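Local coordinates for protein phosphoribosylglycinamide synthetase (PDB 4DIM) that probably acts as an ATP-dependent, metal-binding ligase of the ATP-grasp family, perhaps a phosphoribosylglycinamide synthetase, at residues K112-T124 with K243-L255. Sequence-based numbering, arbitrary orientation.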
loop_
_atom_site.group_PDB
_atom_site.type_symbol
_atom_site.label_atom_id
_atom_site.label_comp_id
_atom_site.label_asym_id
_atom_site.label_seq_id
_atom_site.Cartn_x
_atom_site.Cartn_y
_atom_site.Cartn_z
ATOM N N LYS A 112 12.563 14.808 -1.701
ATOM C CA LYS A 112 11.568 15.780 -1.248
ATOM C C LYS A 112 10.868 15.333 0.016
ATOM O O LYS A 112 10.511 16.173 0.846
ATOM C CB LYS A 112 10.490 16.024 -2.316
ATOM C CG LYS A 112 10.886 16.864 -3.526
ATOM C CD LYS A 112 9.668 17.059 -4.480
ATOM C CE LYS A 112 10.036 17.261 -5.948
ATOM N NZ LYS A 112 10.361 18.674 -6.269
HETATM N N MSE A 113 10.616 14.016 0.138
HETATM C CA MSE A 113 9.986 13.423 1.323
HETATM C C MSE A 113 10.909 13.534 2.510
HETATM O O MSE A 113 10.490 13.952 3.582
HETATM C CB MSE A 113 9.643 11.929 1.083
HETATM C CG MSE A 113 8.583 11.379 2.046
HETATM SE SE MSE A 113 8.493 9.436 2.202
HETATM C CE MSE A 113 10.330 9.051 2.797
ATOM N N LYS A 114 12.169 13.176 2.325
ATOM C CA LYS A 114 13.152 13.183 3.414
ATOM C C LYS A 114 13.537 14.614 3.819
ATOM O O LYS A 114 14.045 14.818 4.927
ATOM C CB LYS A 114 14.405 12.369 3.006
ATOM C CG LYS A 114 14.110 10.896 2.713
ATOM C CD LYS A 114 14.387 9.949 3.856
ATOM C CE LYS A 114 14.414 8.498 3.397
ATOM N NZ LYS A 114 13.511 7.601 4.184
ATOM N N GLU A 115 13.323 15.588 2.920
ATOM C CA GLU A 115 13.590 17.003 3.157
ATOM C C GLU A 115 12.513 17.553 4.115
ATOM O O GLU A 115 12.804 18.339 5.013
ATOM C CB GLU A 115 13.601 17.771 1.816
ATOM C CG GLU A 115 14.167 19.181 1.911
ATOM C CD GLU A 115 13.995 20.055 0.679
ATOM O OE1 GLU A 115 12.913 20.000 0.047
ATOM O OE2 GLU A 115 14.923 20.845 0.385
ATOM N N ALA A 116 11.268 17.133 3.901
ATOM C CA ALA A 116 10.145 17.502 4.745
ATOM C C ALA A 116 10.284 16.863 6.107
ATOM O O ALA A 116 10.038 17.505 7.116
ATOM C CB ALA A 116 8.843 17.065 4.094
ATOM N N PHE A 117 10.672 15.608 6.145
ATOM C CA PHE A 117 10.879 14.905 7.401
ATOM C C PHE A 117 12.002 15.523 8.215
ATOM O O PHE A 117 11.857 15.544 9.426
ATOM C CB PHE A 117 11.146 13.418 7.134
ATOM C CG PHE A 117 9.984 12.610 6.579
ATOM C CD1 PHE A 117 8.705 13.160 6.477
ATOM C CD2 PHE A 117 10.124 11.252 6.316
ATOM C CE1 PHE A 117 7.621 12.377 6.041
ATOM C CE2 PHE A 117 9.038 10.482 5.928
ATOM C CZ PHE A 117 7.800 11.051 5.770
ATOM N N LYS A 118 13.083 16.093 7.615
ATOM C CA LYS A 118 14.084 16.743 8.486
ATOM C C LYS A 118 13.500 18.036 9.063
ATOM O O LYS A 118 13.634 18.274 10.266
ATOM C CB LYS A 118 15.454 17.017 7.784
ATOM C CG LYS A 118 15.435 17.923 6.546
ATOM C CD LYS A 118 16.791 18.609 6.265
ATOM C CE LYS A 118 18.035 17.728 6.289
ATOM N NZ LYS A 118 19.254 18.468 5.827
ATOM N N LYS A 119 12.778 18.802 8.220
ATOM C CA LYS A 119 12.171 20.100 8.533
ATOM C C LYS A 119 11.133 19.987 9.655
ATOM O O LYS A 119 11.126 20.796 10.585
ATOM C CB LYS A 119 11.506 20.666 7.264
ATOM C CG LYS A 119 10.904 22.037 7.428
ATOM C CD LYS A 119 9.995 22.404 6.266
ATOM C CE LYS A 119 9.230 23.669 6.580
ATOM N NZ LYS A 119 8.352 24.070 5.456
ATOM N N TYR A 120 10.254 18.989 9.531
ATOM C CA TYR A 120 9.177 18.691 10.483
ATOM C C TYR A 120 9.596 17.639 11.526
ATOM O O TYR A 120 8.788 17.312 12.408
ATOM C CB TYR A 120 7.901 18.258 9.736
ATOM C CG TYR A 120 7.235 19.428 9.048
ATOM C CD1 TYR A 120 6.503 20.359 9.772
ATOM C CD2 TYR A 120 7.467 19.697 7.705
ATOM C CE1 TYR A 120 5.982 21.501 9.171
ATOM C CE2 TYR A 120 6.852 20.769 7.070
ATOM C CZ TYR A 120 6.145 21.698 7.817
ATOM O OH TYR A 120 5.614 22.838 7.261
ATOM N N ASN A 121 10.872 17.182 11.488
ATOM C CA ASN A 121 11.445 16.284 12.482
ATOM C C ASN A 121 10.653 14.980 12.598
ATOM O O ASN A 121 10.144 14.625 13.665
ATOM C CB ASN A 121 11.534 17.002 13.861
ATOM C CG ASN A 121 12.333 16.234 14.894
ATOM O OD1 ASN A 121 13.219 15.434 14.582
ATOM N ND2 ASN A 121 12.030 16.425 16.138
ATOM N N VAL A 122 10.548 14.282 11.493
ATOM C CA VAL A 122 9.888 12.979 11.421
ATOM C C VAL A 122 10.974 11.930 11.379
ATOM O O VAL A 122 11.920 12.084 10.626
ATOM C CB VAL A 122 8.944 12.910 10.188
ATOM C CG1 VAL A 122 8.484 11.473 9.900
ATOM C CG2 VAL A 122 7.737 13.831 10.396
ATOM N N ASN A 123 10.843 10.877 12.182
ATOM C CA ASN A 123 11.798 9.772 12.220
ATOM C C ASN A 123 11.803 9.062 10.925
ATOM O O ASN A 123 10.762 8.563 10.470
ATOM C CB ASN A 123 11.468 8.753 13.304
ATOM C CG ASN A 123 11.612 9.222 14.705
ATOM O OD1 ASN A 123 12.139 10.298 14.977
ATOM N ND2 ASN A 123 11.116 8.419 15.618
ATOM N N THR A 124 12.969 9.048 10.311
ATOM C CA THR A 124 13.197 8.391 9.041
ATOM C C THR A 124 14.717 8.177 8.874
ATOM O O THR A 124 15.499 8.883 9.532
ATOM C CB THR A 124 12.616 9.293 7.930
ATOM O OG1 THR A 124 12.446 8.518 6.735
ATOM C CG2 THR A 124 13.512 10.561 7.676
ATOM N N LYS A 243 1.546 5.989 15.776
ATOM C CA LYS A 243 0.486 6.992 15.700
ATOM C C LYS A 243 1.094 8.396 15.675
ATOM O O LYS A 243 0.663 9.251 14.905
ATOM C CB LYS A 243 -0.493 6.864 16.910
ATOM C CG LYS A 243 -1.494 5.698 16.793
ATOM C CD LYS A 243 -2.300 5.379 18.027
ATOM C CE LYS A 243 -3.156 4.144 17.795
ATOM N NZ LYS A 243 -4.006 3.804 18.982
ATOM N N THR A 244 2.139 8.600 16.476
ATOM C CA THR A 244 2.808 9.872 16.541
ATOM C C THR A 244 3.516 10.202 15.235
ATOM O O THR A 244 3.342 11.321 14.742
ATOM C CB THR A 244 3.790 9.901 17.707
ATOM O OG1 THR A 244 3.034 9.919 18.929
ATOM C CG2 THR A 244 4.723 11.120 17.654
ATOM N N GLU A 245 4.361 9.287 14.707
ATOM C CA GLU A 245 5.125 9.590 13.491
ATOM C C GLU A 245 4.223 9.688 12.280
ATOM O O GLU A 245 4.468 10.543 11.434
ATOM C CB GLU A 245 6.229 8.557 13.219
ATOM C CG GLU A 245 7.368 8.500 14.215
ATOM C CD GLU A 245 7.933 9.824 14.697
ATOM O OE1 GLU A 245 8.637 10.476 13.898
ATOM O OE2 GLU A 245 7.713 10.192 15.876
ATOM N N VAL A 246 3.201 8.821 12.166
ATOM C CA VAL A 246 2.318 8.895 11.011
ATOM C C VAL A 246 1.571 10.242 11.007
ATOM O O VAL A 246 1.529 10.896 9.980
ATOM C CB VAL A 246 1.355 7.689 10.970
ATOM C CG1 VAL A 246 0.217 7.910 9.974
ATOM C CG2 VAL A 246 2.122 6.398 10.660
ATOM N N LYS A 247 1.007 10.670 12.151
ATOM C CA LYS A 247 0.316 11.979 12.233
ATOM C C LYS A 247 1.260 13.143 11.863
ATOM O O LYS A 247 0.843 14.074 11.160
ATOM C CB LYS A 247 -0.273 12.210 13.625
ATOM C CG LYS A 247 -1.570 11.435 13.873
ATOM C CD LYS A 247 -2.169 11.753 15.284
ATOM C CE LYS A 247 -3.397 10.931 15.645
ATOM N NZ LYS A 247 -3.048 9.554 16.138
ATOM N N LYS A 248 2.529 13.071 12.316
ATOM C CA LYS A 248 3.527 14.070 11.981
ATOM C C LYS A 248 3.825 14.094 10.487
ATOM O O LYS A 248 3.961 15.173 9.902
ATOM C CB LYS A 248 4.833 13.807 12.737
ATOM C CG LYS A 248 4.834 14.252 14.153
ATOM C CD LYS A 248 5.943 13.625 14.957
ATOM C CE LYS A 248 7.287 14.115 14.560
ATOM N NZ LYS A 248 8.341 13.558 15.429
ATOM N N ALA A 249 3.980 12.908 9.880
ATOM C CA ALA A 249 4.299 12.732 8.448
ATOM C C ALA A 249 3.188 13.208 7.566
ATOM O O ALA A 249 3.422 13.821 6.531
ATOM C CB ALA A 249 4.538 11.286 8.170
ATOM N N ILE A 250 1.971 12.881 7.945
ATOM C CA ILE A 250 0.796 13.309 7.204
ATOM C C ILE A 250 0.817 14.800 7.070
ATOM O O ILE A 250 0.614 15.315 5.972
ATOM C CB ILE A 250 -0.495 12.798 7.900
ATOM C CG1 ILE A 250 -0.694 11.286 7.557
ATOM C CG2 ILE A 250 -1.707 13.618 7.483
ATOM C CD1 ILE A 250 -1.571 10.568 8.484
ATOM N N LYS A 251 1.098 15.486 8.159
ATOM C CA LYS A 251 1.135 16.943 8.156
ATOM C C LYS A 251 2.428 17.464 7.497
ATOM O O LYS A 251 2.313 18.339 6.642
ATOM C CB LYS A 251 0.947 17.522 9.555
ATOM C CG LYS A 251 0.377 18.959 9.510
ATOM C CD LYS A 251 -0.646 19.293 10.637
ATOM C CE LYS A 251 -1.703 20.308 10.217
ATOM N NZ LYS A 251 -1.196 21.722 10.202
ATOM N N ALA A 252 3.619 16.859 7.767
ATOM C CA ALA A 252 4.906 17.243 7.101
ATOM C C ALA A 252 4.796 17.279 5.562
ATOM O O ALA A 252 5.392 18.137 4.906
ATOM C CB ALA A 252 6.035 16.282 7.487
ATOM N N LEU A 253 4.029 16.354 5.008
ATOM C CA LEU A 253 3.804 16.205 3.581
ATOM C C LEU A 253 2.497 16.847 3.068
ATOM O O LEU A 253 2.320 16.926 1.853
ATOM C CB LEU A 253 3.785 14.711 3.281
ATOM C CG LEU A 253 5.088 13.984 3.543
ATOM C CD1 LEU A 253 4.853 12.522 3.543
ATOM C CD2 LEU A 253 6.134 14.333 2.501
ATOM N N GLY A 254 1.599 17.274 3.956
ATOM C CA GLY A 254 0.361 17.932 3.557
ATOM C C GLY A 254 -0.703 17.033 2.954
ATOM O O GLY A 254 -1.483 17.484 2.105
ATOM N N LEU A 255 -0.773 15.767 3.407
ATOM C CA LEU A 255 -1.777 14.862 2.895
ATOM C C LEU A 255 -3.131 15.174 3.491
ATOM O O LEU A 255 -3.202 15.471 4.676
ATOM C CB LEU A 255 -1.439 13.403 3.184
ATOM C CG LEU A 255 -0.431 12.739 2.274
ATOM C CD1 LEU A 255 0.946 13.058 2.720
ATOM C CD2 LEU A 255 -0.564 11.253 2.335
#
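Helix-on-helix packing, with a polar cluster where helix 110-120 runs into the following loop, joins that helix to helix 236-253 inside the ATP-grasp region; the short axes approach to 9.2 Å at 114°. A252 sits in the middle of the contact: its CB lies 3.5 Å from Y120 CB, and its CA makes an off-centre CH-pi contact with the Y120 ring. Deeper in, F117 CE1 meets L253 CD1 at 3.7 Å and also A249 CB, while L253 CD2 reaches CG of M113, a selenomethionine here. After the Schellman turn at N121 the chain folds back, and V122, with CG1 anti to the backbone N (chi1 167°), sets that methyl over the centre of the F117 ring. Beyond it, E245 OE1 accepts a nearly straight bond from N123 N (2.8 Å, 171°), the E245 carboxylate stacked on the N123 side-chain amide. K248 NZ donates a hydrogen bond to N121 O (2.7 Å) and forms a long salt bridge to E245 OE2. Replacing E245 with an alanine would probably leave N123 N without this acceptor and K248 without its carboxylate neighbour. Strand 270-277 flanks the polar cluster, V271 O taking N123 ND2 and I273 pairing with the N123 backbone, while M106 of helix 101-108 touches L253.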